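Local coordinates for CCR4-not transcription complex subunit 1 (Chaetomium thermophilum var. thermophilum DSM 1495, PDB 6H3Z), which contributes a MIF4G-like domain of NOT1 to the CCR4-NOT core complex, which probably acts as the major cytoplasmic mRNA deadenylase and regulates transcription in the nucleus, at residues A[44-49]-A[99-104]; A[70-75]-A[114-119]; A[124-129]-A[148-153]; A[174-179]-A[217-222]. All coordinates share one frame; numbering follows the deposited sequence.

How the contacts relate
From the N terminus, helix 22-45 ends in the turn of contact 1, which closes a loop of 49 residues against the start of helix 100-116. Contact 2 opens inside that loop, at the end of helix 59-75, and closes beyond it at the far end of helix 100-116, so contacts 1 and 2 cross. Contacts 3 and 4 follow in series: contact 3 ties helix 118-129 to the loop ahead of helix 154-166, and contact 4 joins helix 172-183 to helix 214-225. Arg114 links contacts 2 and 3 through its salt bridge to Asp150. Contacts 2 and 4, with centres about 42 Å apart, lie on opposite sides of the chain's centre.

Contact 1: residues A[44-49]-A[99-104]; sequences TSATEE and GTLLLE. With NA (sodium ion), chain C.
Thr100 and Leu101, in the first turn of helix 100-116, meet the loop after helix 22-45 with two quite different side chains: Thr100 meets the carbonyl of Glu49, and Leu101 that of Glu48 and the methyl of Ala46. The Thr100 hydroxyl sits between its own backbone N and carbonyl carbon (chi1 45°), and from there OG1 donates a hydrogen bond to Glu49 O at 2.7 Å. The donor stands 18° from the carbonyl plane, and the C=O...OG1 angle is 138°. Leu101 N also lies near this oxygen, but the angle is too poor for a bond. Threonine suits the place because its short beta-branch carries the hydroxyl close to the helix backbone, within reach of the loop carbonyl. An alanine here lacks OG1, and Glu49 O would probably lose this donor, leaving the end of the loop freer to shift.

Leu101 turns its CG anti to the backbone N, and its CD2 packs on Ala46 CB at 3.7 Å, with the Glu48 carbonyl oxygen also beside this methyl. Leu101 is buried, as befits a branched apolar residue. Ala46 also has a backbone role: its O binds the sodium ion at 2.5 Å, and Ala43 O is the second protein ligand.

The contact thus joins the end of helix 22-45 and the turn after it to the start of helix 100-116. Leu54 of the following loop touches both Leu101 and Glu48, Glu104 bonds to His50 and Phe51 N, and Leu103 packs against helix 140-146.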
loop_
_atom_site.group_PDB
_atom_site.type_symbol
_atom_site.label_atom_id
_atom_site.label_comp_id
_atom_site.label_asym_id
_atom_site.label_seq_id
_atom_site.Cartn_x
_atom_site.Cartn_y
_atom_site.Cartn_z
ATOM N N THR A 44 -8.653 -5.998 12.687
ATOM C CA THR A 44 -8.226 -5.166 13.808
ATOM C C THR A 44 -8.259 -5.965 15.092
ATOM O O THR A 44 -7.231 -6.034 15.770
ATOM C CB THR A 44 -9.003 -3.847 13.840
ATOM O OG1 THR A 44 -8.623 -3.100 12.683
ATOM C CG2 THR A 44 -8.693 -3.027 15.061
ATOM N N SER A 45 -9.418 -6.595 15.392
ATOM C CA SER A 45 -9.618 -7.417 16.587
ATOM C C SER A 45 -8.688 -8.635 16.658
ATOM O O SER A 45 -8.019 -8.819 17.679
ATOM C CB SER A 45 -11.082 -7.823 16.759
ATOM O OG SER A 45 -11.762 -8.029 15.533
ATOM N N ALA A 46 -8.606 -9.421 15.558
ATOM C CA ALA A 46 -7.778 -10.622 15.441
ATOM C C ALA A 46 -6.363 -10.434 15.972
ATOM O O ALA A 46 -5.731 -9.398 15.728
ATOM C CB ALA A 46 -7.739 -11.108 13.999
ATOM N N THR A 47 -5.888 -11.446 16.724
ATOM C CA THR A 47 -4.556 -11.521 17.333
ATOM C C THR A 47 -3.427 -11.575 16.282
ATOM O O THR A 47 -2.412 -10.885 16.441
ATOM C CB THR A 47 -4.495 -12.687 18.319
ATOM O OG1 THR A 47 -5.266 -13.782 17.807
ATOM C CG2 THR A 47 -5.014 -12.306 19.681
ATOM N N GLU A 48 -3.621 -12.373 15.203
ATOM C CA GLU A 48 -2.671 -12.562 14.099
ATOM C C GLU A 48 -2.278 -11.209 13.503
ATOM O O GLU A 48 -3.139 -10.349 13.322
ATOM C CB GLU A 48 -3.266 -13.479 13.010
ATOM C CG GLU A 48 -3.610 -14.899 13.464
ATOM C CD GLU A 48 -4.928 -15.146 14.192
ATOM O OE1 GLU A 48 -5.667 -14.171 14.464
ATOM O OE2 GLU A 48 -5.210 -16.324 14.512
ATOM N N GLU A 49 -0.977 -10.994 13.271
ATOM C CA GLU A 49 -0.463 -9.731 12.731
ATOM C C GLU A 49 -0.246 -9.806 11.221
ATOM O O GLU A 49 -0.072 -8.773 10.567
ATOM C CB GLU A 49 0.847 -9.324 13.431
ATOM C CG GLU A 49 0.672 -8.856 14.866
ATOM C CD GLU A 49 1.944 -8.936 15.682
ATOM O OE1 GLU A 49 2.119 -9.939 16.415
ATOM O OE2 GLU A 49 2.779 -8.009 15.566
ATOM N N GLY A 99 -2.402 -1.338 10.729
ATOM C CA GLY A 99 -2.555 -2.748 11.047
ATOM C C GLY A 99 -2.042 -3.587 9.903
ATOM O O GLY A 99 -2.595 -3.507 8.806
ATOM N N THR A 100 -0.932 -4.336 10.132
ATOM C CA THR A 100 -0.288 -5.200 9.131
ATOM C C THR A 100 -1.226 -6.279 8.629
ATOM O O THR A 100 -1.231 -6.544 7.432
ATOM C CB THR A 100 1.038 -5.780 9.626
ATOM O OG1 THR A 100 0.898 -6.255 10.962
ATOM C CG2 THR A 100 2.134 -4.789 9.587
ATOM N N LEU A 101 -2.078 -6.837 9.520
ATOM C CA LEU A 101 -3.058 -7.850 9.138
ATOM C C LEU A 101 -4.062 -7.243 8.158
ATOM O O LEU A 101 -4.270 -7.821 7.096
ATOM C CB LEU A 101 -3.745 -8.475 10.375
ATOM C CG LEU A 101 -4.745 -9.612 10.109
ATOM C CD1 LEU A 101 -4.069 -10.844 9.570
ATOM C CD2 LEU A 101 -5.492 -9.959 11.343
ATOM N N LEU A 102 -4.614 -6.049 8.479
ATOM C CA LEU A 102 -5.529 -5.331 7.592
ATOM C C LEU A 102 -4.871 -4.911 6.253
ATOM O O LEU A 102 -5.482 -5.118 5.203
ATOM C CB LEU A 102 -6.129 -4.119 8.298
ATOM C CG LEU A 102 -7.161 -3.308 7.533
ATOM C CD1 LEU A 102 -8.269 -4.201 6.968
ATOM C CD2 LEU A 102 -7.739 -2.231 8.419
ATOM N N LEU A 103 -3.657 -4.317 6.284
ATOM C CA LEU A 103 -2.952 -3.909 5.066
ATOM C C LEU A 103 -2.712 -5.123 4.148
ATOM O O LEU A 103 -3.044 -5.064 2.960
ATOM C CB LEU A 103 -1.622 -3.220 5.396
ATOM C CG LEU A 103 -1.710 -1.884 6.099
ATOM C CD1 LEU A 103 -0.480 -1.646 6.933
ATOM C CD2 LEU A 103 -1.939 -0.770 5.121
ATOM N N GLU A 104 -2.214 -6.236 4.719
ATOM C CA GLU A 104 -1.972 -7.464 3.980
ATOM C C GLU A 104 -3.254 -8.058 3.388
ATOM O O GLU A 104 -3.238 -8.480 2.232
ATOM C CB GLU A 104 -1.236 -8.471 4.852
ATOM C CG GLU A 104 0.189 -8.032 5.120
ATOM C CD GLU A 104 0.994 -8.882 6.083
ATOM O OE1 GLU A 104 0.648 -10.072 6.281
ATOM O OE2 GLU A 104 2.020 -8.368 6.584
HETATM NA NA NA C . -4.398 -7.785 14.302
#

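Contact 2: residues A[70-75]-A[114-119]; sequences LIIKAQ and RKIAGP
Ile116 of helix 100-116 packs on Ile71, Ile72 and Gln75 of helix 59-75, two helices of the all-helical MIF4G-like domain that meet here at their C-terminal ends. Helix 80-93 lies beside the pair, touching Ile71 through Ala85 and Gln75 through Ala82.

Ile116 is the first residue of 114-119 to touch the other helix, and its two branches divide the work. CG2, anti to the backbone N, reaches Gln75 CG at 3.6 Å and Ile71 CG2 at 4.1 Å. The other branch is extended at chi2 (167°), which carries CD1 to within 3.9 Å of Ile72 CG1; the two side chains cross at about a right angle. A beta-branched residue suits the spot because it offers a methyl on each arm to a different neighbour. Gln75 contributes its aliphatic CG; its chain is bent at chi2, and OE1 comes near Ala117.

Ala117 follows, just ahead of Gly118, whose positive phi (85°) suits a glycine. The side chain of Ala117 is small, and it is the backbone that is approached: Gln75 OE1 lies 4.1 Å from Ala117 CA.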
loop_
_atom_site.group_PDB
_atom_site.type_symbol
_atom_site.label_atom_id
_atom_site.label_comp_id
_atom_site.label_asym_id
_atom_site.label_seq_id
_atom_site.Cartn_x
_atom_site.Cartn_y
_atom_site.Cartn_z
ATOM N N LEU A 70 -18.642 -12.985 -4.203
ATOM C CA LEU A 70 -19.557 -11.933 -4.645
ATOM C C LEU A 70 -19.058 -11.333 -5.955
ATOM O O LEU A 70 -19.859 -11.150 -6.871
ATOM C CB LEU A 70 -19.718 -10.839 -3.552
ATOM C CG LEU A 70 -20.638 -9.639 -3.871
ATOM C CD1 LEU A 70 -22.088 -10.063 -3.962
ATOM C CD2 LEU A 70 -20.511 -8.552 -2.817
ATOM N N ILE A 71 -17.739 -11.040 -6.041
ATOM C CA ILE A 71 -17.094 -10.473 -7.227
ATOM C C ILE A 71 -17.102 -11.475 -8.394
ATOM O O ILE A 71 -17.320 -11.079 -9.540
ATOM C CB ILE A 71 -15.684 -9.921 -6.882
ATOM C CG1 ILE A 71 -15.756 -8.718 -5.887
ATOM C CG2 ILE A 71 -14.839 -9.586 -8.133
ATOM C CD1 ILE A 71 -16.507 -7.440 -6.341
ATOM N N ILE A 72 -16.926 -12.760 -8.102
ATOM C CA ILE A 72 -16.946 -13.775 -9.143
ATOM C C ILE A 72 -18.347 -13.882 -9.764
ATOM O O ILE A 72 -18.451 -13.959 -10.995
ATOM C CB ILE A 72 -16.368 -15.126 -8.649
ATOM C CG1 ILE A 72 -14.878 -14.988 -8.299
ATOM C CG2 ILE A 72 -16.570 -16.232 -9.702
ATOM C CD1 ILE A 72 -14.324 -16.104 -7.472
ATOM N N LYS A 73 -19.416 -13.848 -8.928
ATOM C CA LYS A 73 -20.811 -13.900 -9.412
ATOM C C LYS A 73 -21.120 -12.628 -10.206
ATOM O O LYS A 73 -21.605 -12.707 -11.333
ATOM C CB LYS A 73 -21.824 -14.106 -8.251
ATOM C CG LYS A 73 -23.292 -13.882 -8.634
ATOM C CD LYS A 73 -24.207 -15.035 -8.202
ATOM C CE LYS A 73 -25.548 -14.990 -8.897
ATOM N NZ LYS A 73 -26.348 -16.217 -8.636
ATOM N N ALA A 74 -20.791 -11.466 -9.627
ATOM C CA ALA A 74 -21.011 -10.156 -10.224
ATOM C C ALA A 74 -20.260 -9.926 -11.538
ATOM O O ALA A 74 -20.728 -9.137 -12.359
ATOM C CB ALA A 74 -20.666 -9.070 -9.225
ATOM N N GLN A 75 -19.116 -10.619 -11.748
ATOM C CA GLN A 75 -18.311 -10.503 -12.972
ATOM C C GLN A 75 -19.057 -10.989 -14.190
ATOM O O GLN A 75 -18.861 -10.459 -15.284
ATOM C CB GLN A 75 -16.992 -11.284 -12.865
ATOM C CG GLN A 75 -15.778 -10.424 -12.548
ATOM C CD GLN A 75 -15.605 -9.248 -13.481
ATOM O OE1 GLN A 75 -15.219 -9.400 -14.643
ATOM N NE2 GLN A 75 -15.925 -8.048 -12.987
ATOM N N ARG A 114 -8.134 -7.734 -9.159
ATOM C CA ARG A 114 -7.433 -7.252 -10.350
ATOM C C ARG A 114 -7.261 -8.408 -11.351
ATOM O O ARG A 114 -7.381 -8.205 -12.561
ATOM C CB ARG A 114 -6.063 -6.718 -9.970
ATOM C CG ARG A 114 -6.073 -5.383 -9.290
ATOM C CD ARG A 114 -4.653 -5.014 -8.942
ATOM N NE ARG A 114 -3.965 -4.435 -10.095
ATOM C CZ ARG A 114 -2.683 -4.107 -10.117
ATOM N NH1 ARG A 114 -1.915 -4.336 -9.062
ATOM N NH2 ARG A 114 -2.152 -3.559 -11.203
ATOM N N LYS A 115 -6.969 -9.617 -10.833
ATOM C CA LYS A 115 -6.805 -10.828 -11.630
ATOM C C LYS A 115 -8.174 -11.288 -12.154
ATOM O O LYS A 115 -8.274 -11.628 -13.335
ATOM C CB LYS A 115 -6.107 -11.946 -10.827
ATOM C CG LYS A 115 -4.637 -11.680 -10.547
ATOM C CD LYS A 115 -3.971 -12.832 -9.830
ATOM C CE LYS A 115 -2.613 -12.457 -9.289
ATOM N NZ LYS A 115 -1.533 -12.641 -10.312
ATOM N N ILE A 116 -9.221 -11.277 -11.296
ATOM C CA ILE A 116 -10.578 -11.659 -11.684
ATOM C C ILE A 116 -11.087 -10.757 -12.843
ATOM O O ILE A 116 -11.602 -11.278 -13.847
ATOM C CB ILE A 116 -11.562 -11.666 -10.457
ATOM C CG1 ILE A 116 -11.156 -12.713 -9.399
ATOM C CG2 ILE A 116 -12.996 -11.939 -10.906
ATOM C CD1 ILE A 116 -11.862 -12.584 -8.043
ATOM N N ALA A 117 -10.878 -9.420 -12.708
ATOM C CA ALA A 117 -11.354 -8.341 -13.591
ATOM C C ALA A 117 -10.612 -8.152 -14.931
ATOM O O ALA A 117 -10.997 -7.299 -15.738
ATOM C CB ALA A 117 -11.368 -7.027 -12.827
ATOM N N GLY A 118 -9.578 -8.930 -15.176
ATOM C CA GLY A 118 -8.855 -8.816 -16.434
ATOM C C GLY A 118 -7.787 -7.746 -16.413
ATOM O O GLY A 118 -7.663 -7.024 -15.424
ATOM N N PRO A 119 -6.994 -7.622 -17.500
ATOM C CA PRO A 119 -5.854 -6.680 -17.475
ATOM C C PRO A 119 -6.157 -5.212 -17.744
ATOM O O PRO A 119 -5.308 -4.374 -17.434
ATOM C CB PRO A 119 -4.895 -7.241 -18.528
ATOM C CG PRO A 119 -5.613 -8.424 -19.184
ATOM C CD PRO A 119 -7.021 -8.429 -18.737
#

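Contact 3: residues A[124-129]-A[148-153]; sequences QVRQLF and GTDLLD
The loop between helices 140-146 and 154-166 docks on helix 118-129 through Leu151, which packs against Val125, Arg126 and Phe129. Leu151 CB lies 3.6 Å from Phe129 CD2, and its CD1 stands over the centre of the same ring in a CH-pi contact, 4.1 Å from the centroid and 6° off the normal. CD2 lies near the CG side of the ring and also against the helix, meeting Val125 CG1 at 3.8 Å and Arg126 CA at 3.6 Å. A leucine fits because its forked end brings one methyl over the ring centre and the other to where ring and helix backbone come together. Leu146 of helix 140-146 touches both Leu151 and Phe129, and Phe94 meets the Phe129 ring.

Beside this apolar patch, Arg126 and Asp150 cross at about a right angle. Arg126 CG is anti to the backbone N (chi1 -171°), and the methylene CD passes Asp150 OD2 at 3.3 Å, while CG lies 3.4 Å from Asp150 O. The charged ends are further apart, with NE 4.4 Å from OD2, beyond a salt bridge. The guanidinium is instead paired through NH1 with Glu123, and Asp150 with Arg114, while His130 bonds to Asp150 O. An alanine in place of Arg126 would probably leave Glu123 without its charge partner and open a gap beside Asp150 where CG and CD now lie.

The chemistry is mixed: an apolar insert is flanked by charges, and with Arg114 and Arg126 so near, Asp150 is likely to be held in its ionised form.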
loop_
_atom_site.group_PDB
_atom_site.type_symbol
_atom_site.label_atom_id
_atom_site.label_comp_id
_atom_site.label_asym_id
_atom_site.label_seq_id
_atom_site.Cartn_x
_atom_site.Cartn_y
_atom_site.Cartn_z
ATOM N N GLN A 124 -5.855 -0.078 -14.893
ATOM C CA GLN A 124 -6.550 1.099 -14.365
ATOM C C GLN A 124 -6.204 1.324 -12.894
ATOM O O GLN A 124 -6.055 2.471 -12.479
ATOM C CB GLN A 124 -8.068 0.974 -14.541
ATOM C CG GLN A 124 -8.559 1.279 -15.940
ATOM C CD GLN A 124 -10.037 0.989 -16.066
ATOM O OE1 GLN A 124 -10.880 1.625 -15.428
ATOM N NE2 GLN A 124 -10.385 0.039 -16.917
ATOM N N VAL A 125 -6.042 0.226 -12.126
ATOM C CA VAL A 125 -5.686 0.246 -10.700
ATOM C C VAL A 125 -4.244 0.760 -10.537
ATOM O O VAL A 125 -4.003 1.607 -9.670
ATOM C CB VAL A 125 -5.899 -1.136 -10.016
ATOM C CG1 VAL A 125 -5.419 -1.122 -8.572
ATOM C CG2 VAL A 125 -7.356 -1.573 -10.086
ATOM N N ARG A 126 -3.301 0.267 -11.386
ATOM C CA ARG A 126 -1.895 0.689 -11.374
ATOM C C ARG A 126 -1.850 2.192 -11.608
ATOM O O ARG A 126 -1.247 2.917 -10.819
ATOM C CB ARG A 126 -1.062 -0.069 -12.434
ATOM C CG ARG A 126 0.442 0.173 -12.316
ATOM C CD ARG A 126 1.189 -0.282 -13.554
ATOM N NE ARG A 126 2.367 0.543 -13.834
ATOM C CZ ARG A 126 2.328 1.682 -14.523
ATOM N NH1 ARG A 126 1.171 2.153 -14.978
ATOM N NH2 ARG A 126 3.445 2.369 -14.747
ATOM N N GLN A 127 -2.575 2.656 -12.641
ATOM C CA GLN A 127 -2.659 4.055 -13.018
ATOM C C GLN A 127 -3.254 4.926 -11.914
ATOM O O GLN A 127 -2.734 6.010 -11.675
ATOM C CB GLN A 127 -3.377 4.222 -14.367
ATOM C CG GLN A 127 -2.383 4.225 -15.536
ATOM C CD GLN A 127 -1.325 5.315 -15.399
ATOM O OE1 GLN A 127 -1.628 6.513 -15.240
ATOM N NE2 GLN A 127 -0.057 4.922 -15.413
ATOM N N LEU A 128 -4.267 4.429 -11.195
ATOM C CA LEU A 128 -4.876 5.142 -10.074
ATOM C C LEU A 128 -3.852 5.333 -8.947
ATOM O O LEU A 128 -3.775 6.423 -8.378
ATOM C CB LEU A 128 -6.111 4.380 -9.563
ATOM C CG LEU A 128 -6.664 4.779 -8.201
ATOM C CD1 LEU A 128 -7.471 6.038 -8.293
ATOM C CD2 LEU A 128 -7.496 3.669 -7.610
ATOM N N PHE A 129 -3.066 4.277 -8.637
ATOM C CA PHE A 129 -2.028 4.325 -7.604
ATOM C C PHE A 129 -0.929 5.316 -7.984
ATOM O O PHE A 129 -0.574 6.189 -7.180
ATOM C CB PHE A 129 -1.466 2.920 -7.319
ATOM C CG PHE A 129 -2.247 2.185 -6.261
ATOM C CD1 PHE A 129 -3.544 1.737 -6.513
ATOM C CD2 PHE A 129 -1.711 1.983 -4.996
ATOM C CE1 PHE A 129 -4.283 1.094 -5.524
ATOM C CE2 PHE A 129 -2.448 1.324 -4.006
ATOM C CZ PHE A 129 -3.732 0.892 -4.276
ATOM N N GLY A 148 5.883 -6.168 -3.967
ATOM C CA GLY A 148 5.342 -7.389 -4.553
ATOM C C GLY A 148 4.141 -7.147 -5.455
ATOM O O GLY A 148 3.569 -8.105 -5.983
ATOM N N THR A 149 3.737 -5.860 -5.621
ATOM C CA THR A 149 2.706 -5.395 -6.560
ATOM C C THR A 149 3.402 -4.378 -7.499
ATOM O O THR A 149 4.560 -4.018 -7.260
ATOM C CB THR A 149 1.487 -4.769 -5.868
ATOM O OG1 THR A 149 1.818 -3.466 -5.376
ATOM C CG2 THR A 149 0.886 -5.638 -4.780
ATOM N N ASP A 150 2.697 -3.903 -8.537
ATOM C CA ASP A 150 3.207 -2.934 -9.518
ATOM C C ASP A 150 2.709 -1.532 -9.221
ATOM O O ASP A 150 2.877 -0.616 -10.037
ATOM C CB ASP A 150 2.785 -3.350 -10.941
ATOM C CG ASP A 150 1.301 -3.603 -11.171
ATOM O OD1 ASP A 150 0.660 -4.258 -10.303
ATOM O OD2 ASP A 150 0.811 -3.282 -12.278
ATOM N N LEU A 151 2.114 -1.362 -8.033
ATOM C CA LEU A 151 1.450 -0.137 -7.587
ATOM C C LEU A 151 2.335 0.895 -6.916
ATOM O O LEU A 151 1.860 1.983 -6.680
ATOM C CB LEU A 151 0.278 -0.511 -6.673
ATOM C CG LEU A 151 -0.679 -1.599 -7.216
ATOM C CD1 LEU A 151 -1.484 -2.186 -6.121
ATOM C CD2 LEU A 151 -1.580 -1.064 -8.295
ATOM N N LEU A 152 3.609 0.615 -6.657
ATOM C CA LEU A 152 4.486 1.607 -6.017
ATOM C C LEU A 152 5.230 2.454 -7.057
ATOM O O LEU A 152 5.853 1.883 -7.958
ATOM C CB LEU A 152 5.473 0.930 -5.030
ATOM C CG LEU A 152 4.881 0.380 -3.727
ATOM C CD1 LEU A 152 5.810 -0.615 -3.076
ATOM C CD2 LEU A 152 4.492 1.507 -2.758
ATOM N N ASP A 153 5.141 3.809 -6.957
ATOM C CA ASP A 153 5.832 4.721 -7.883
ATOM C C ASP A 153 6.969 5.383 -7.132
ATOM O O ASP A 153 6.728 6.299 -6.326
ATOM C CB ASP A 153 4.876 5.770 -8.460
ATOM C CG ASP A 153 5.446 6.494 -9.648
ATOM O OD1 ASP A 153 6.250 7.416 -9.446
ATOM O OD2 ASP A 153 5.105 6.124 -10.784
#

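Contact 4: residues A[174-179]-A[217-222]; sequences DFLEQL and QRFKAK
Glu177 leans out of helix 172-183 towards Arg218, Phe219 and Lys222 of helix 214-225 in a helix-on-helix contact of this all-helical MIF4G-like domain. The local axes pass 10.2 Å apart at a signed angle of 40°, and the extended chain of Glu177 reaches the other helix.

From CB, chi1 of -74° sets CG anti to the carbonyl carbon, and CG then comes to the edge of the Phe219 ring, 3.7 Å from CD1. Beyond CG the extended chain brings CD to 3.7 Å from Phe219 N, beside Arg218 CB. At the tip, OE1 rests 3.2 Å from Arg218 CB, with OE2 close to the same atom, and the carboxylate plane is turned 59° from the Phe219 ring. The positive ends stay further off, Lys222 NZ at 5.0 Å from OE1, and that amine has a long, weak ion pair with Asp181. The Glu177 charge may still be steadied by these cations.

Leu176 packs on the same ring. Phe219, a bulky apolar residue suited to this buried place, also touches Ala203 and Ile207 of helix 197-209. Leu176 CD2 approaches the ring obliquely, 3.7 Å from Phe219 CE1 and equally near Phe219 CZ.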
loop_
_atom_site.group_PDB
_atom_site.type_symbol
_atom_site.label_atom_id
_atom_site.label_comp_id
_atom_site.label_asym_id
_atom_site.label_seq_id
_atom_site.Cartn_x
_atom_site.Cartn_y
_atom_site.Cartn_z
ATOM N N ASP A 174 15.141 9.232 9.211
ATOM C CA ASP A 174 14.849 7.924 9.786
ATOM C C ASP A 174 13.911 7.151 8.861
ATOM O O ASP A 174 14.175 5.985 8.581
ATOM C CB ASP A 174 14.270 8.063 11.196
ATOM C CG ASP A 174 14.616 6.891 12.094
ATOM O OD1 ASP A 174 14.146 5.763 11.809
ATOM O OD2 ASP A 174 15.348 7.102 13.095
ATOM N N PHE A 175 12.876 7.825 8.310
ATOM C CA PHE A 175 11.955 7.192 7.370
ATOM C C PHE A 175 12.713 6.766 6.116
ATOM O O PHE A 175 12.446 5.680 5.594
ATOM C CB PHE A 175 10.788 8.127 7.004
ATOM C CG PHE A 175 9.726 7.492 6.126
ATOM C CD1 PHE A 175 9.836 7.520 4.741
ATOM C CD2 PHE A 175 8.612 6.879 6.683
ATOM C CE1 PHE A 175 8.859 6.927 3.929
ATOM C CE2 PHE A 175 7.629 6.297 5.868
ATOM C CZ PHE A 175 7.770 6.313 4.500
ATOM N N LEU A 176 13.658 7.617 5.636
ATOM C CA LEU A 176 14.456 7.341 4.443
ATOM C C LEU A 176 15.352 6.124 4.628
ATOM O O LEU A 176 15.288 5.234 3.784
ATOM C CB LEU A 176 15.227 8.576 3.965
ATOM C CG LEU A 176 16.110 8.425 2.724
ATOM C CD1 LEU A 176 15.338 7.948 1.513
ATOM C CD2 LEU A 176 16.810 9.708 2.415
ATOM N N GLU A 177 16.135 6.056 5.740
ATOM C CA GLU A 177 17.001 4.916 6.078
ATOM C C GLU A 177 16.150 3.640 6.092
ATOM O O GLU A 177 16.430 2.680 5.369
ATOM C CB GLU A 177 17.601 5.086 7.481
ATOM C CG GLU A 177 18.702 6.111 7.650
ATOM C CD GLU A 177 19.369 6.000 9.014
ATOM O OE1 GLU A 177 20.030 4.964 9.261
ATOM O OE2 GLU A 177 19.189 6.916 9.851
ATOM N N GLN A 178 15.075 3.678 6.893
ATOM C CA GLN A 178 14.117 2.602 7.077
ATOM C C GLN A 178 13.556 2.094 5.760
ATOM O O GLN A 178 13.535 0.876 5.549
ATOM C CB GLN A 178 13.010 3.019 8.056
ATOM C CG GLN A 178 13.412 2.869 9.526
ATOM C CD GLN A 178 12.247 3.054 10.470
ATOM O OE1 GLN A 178 11.703 2.081 11.006
ATOM N NE2 GLN A 178 11.831 4.304 10.696
ATOM N N LEU A 179 13.166 3.025 4.856
ATOM C CA LEU A 179 12.660 2.688 3.526
ATOM C C LEU A 179 13.730 1.973 2.689
ATOM O O LEU A 179 13.400 1.014 1.999
ATOM C CB LEU A 179 12.097 3.911 2.784
ATOM C CG LEU A 179 11.597 3.603 1.369
ATOM C CD1 LEU A 179 10.445 2.628 1.387
ATOM C CD2 LEU A 179 11.201 4.841 0.625
ATOM N N GLN A 217 24.196 10.428 11.552
ATOM C CA GLN A 217 25.377 9.580 11.669
ATOM C C GLN A 217 25.159 8.226 10.992
ATOM O O GLN A 217 25.976 7.831 10.153
ATOM C CB GLN A 217 25.799 9.425 13.146
ATOM C CG GLN A 217 26.486 10.645 13.773
ATOM C CD GLN A 217 27.367 11.441 12.827
ATOM O OE1 GLN A 217 28.420 10.979 12.361
ATOM N NE2 GLN A 217 26.912 12.637 12.485
ATOM N N ARG A 218 24.034 7.550 11.326
ATOM C CA ARG A 218 23.641 6.252 10.776
ATOM C C ARG A 218 23.569 6.335 9.252
ATOM O O ARG A 218 24.239 5.552 8.580
ATOM C CB ARG A 218 22.286 5.795 11.360
ATOM C CG ARG A 218 22.361 4.980 12.642
ATOM C CD ARG A 218 22.582 3.490 12.409
ATOM N NE ARG A 218 22.399 2.709 13.640
ATOM C CZ ARG A 218 23.378 2.348 14.472
ATOM N NH1 ARG A 218 24.638 2.689 14.217
ATOM N NH2 ARG A 218 23.104 1.639 15.560
ATOM N N PHE A 219 22.805 7.329 8.719
ATOM C CA PHE A 219 22.611 7.593 7.292
ATOM C C PHE A 219 23.912 7.924 6.580
ATOM O O PHE A 219 24.184 7.294 5.561
ATOM C CB PHE A 219 21.559 8.686 7.067
ATOM C CG PHE A 219 21.176 8.930 5.627
ATOM C CD1 PHE A 219 20.314 8.067 4.965
ATOM C CD2 PHE A 219 21.642 10.047 4.947
ATOM C CE1 PHE A 219 19.953 8.299 3.638
ATOM C CE2 PHE A 219 21.273 10.286 3.626
ATOM C CZ PHE A 219 20.432 9.410 2.980
ATOM N N LYS A 220 24.739 8.867 7.121
ATOM C CA LYS A 220 26.056 9.228 6.543
ATOM C C LYS A 220 26.822 7.949 6.207
ATOM O O LYS A 220 27.343 7.822 5.097
ATOM C CB LYS A 220 26.895 10.110 7.499
ATOM C CG LYS A 220 27.185 11.497 6.942
ATOM C CD LYS A 220 28.505 12.090 7.447
ATOM C CE LYS A 220 28.847 13.407 6.768
ATOM N NZ LYS A 220 30.283 13.769 6.912
ATOM N N ALA A 221 26.807 6.974 7.154
ATOM C CA ALA A 221 27.445 5.670 7.016
ATOM C C ALA A 221 26.793 4.841 5.904
ATOM O O ALA A 221 27.536 4.408 5.024
ATOM C CB ALA A 221 27.423 4.918 8.335
ATOM N N LYS A 222 25.430 4.675 5.901
ATOM C CA LYS A 222 24.670 3.927 4.870
ATOM C C LYS A 222 25.024 4.366 3.429
ATOM O O LYS A 222 25.143 3.522 2.534
ATOM C CB LYS A 222 23.147 4.077 5.068
ATOM C CG LYS A 222 22.620 3.656 6.431
ATOM C CD LYS A 222 22.421 2.172 6.529
ATOM C CE LYS A 222 21.715 1.798 7.801
ATOM N NZ LYS A 222 21.417 0.349 7.832
#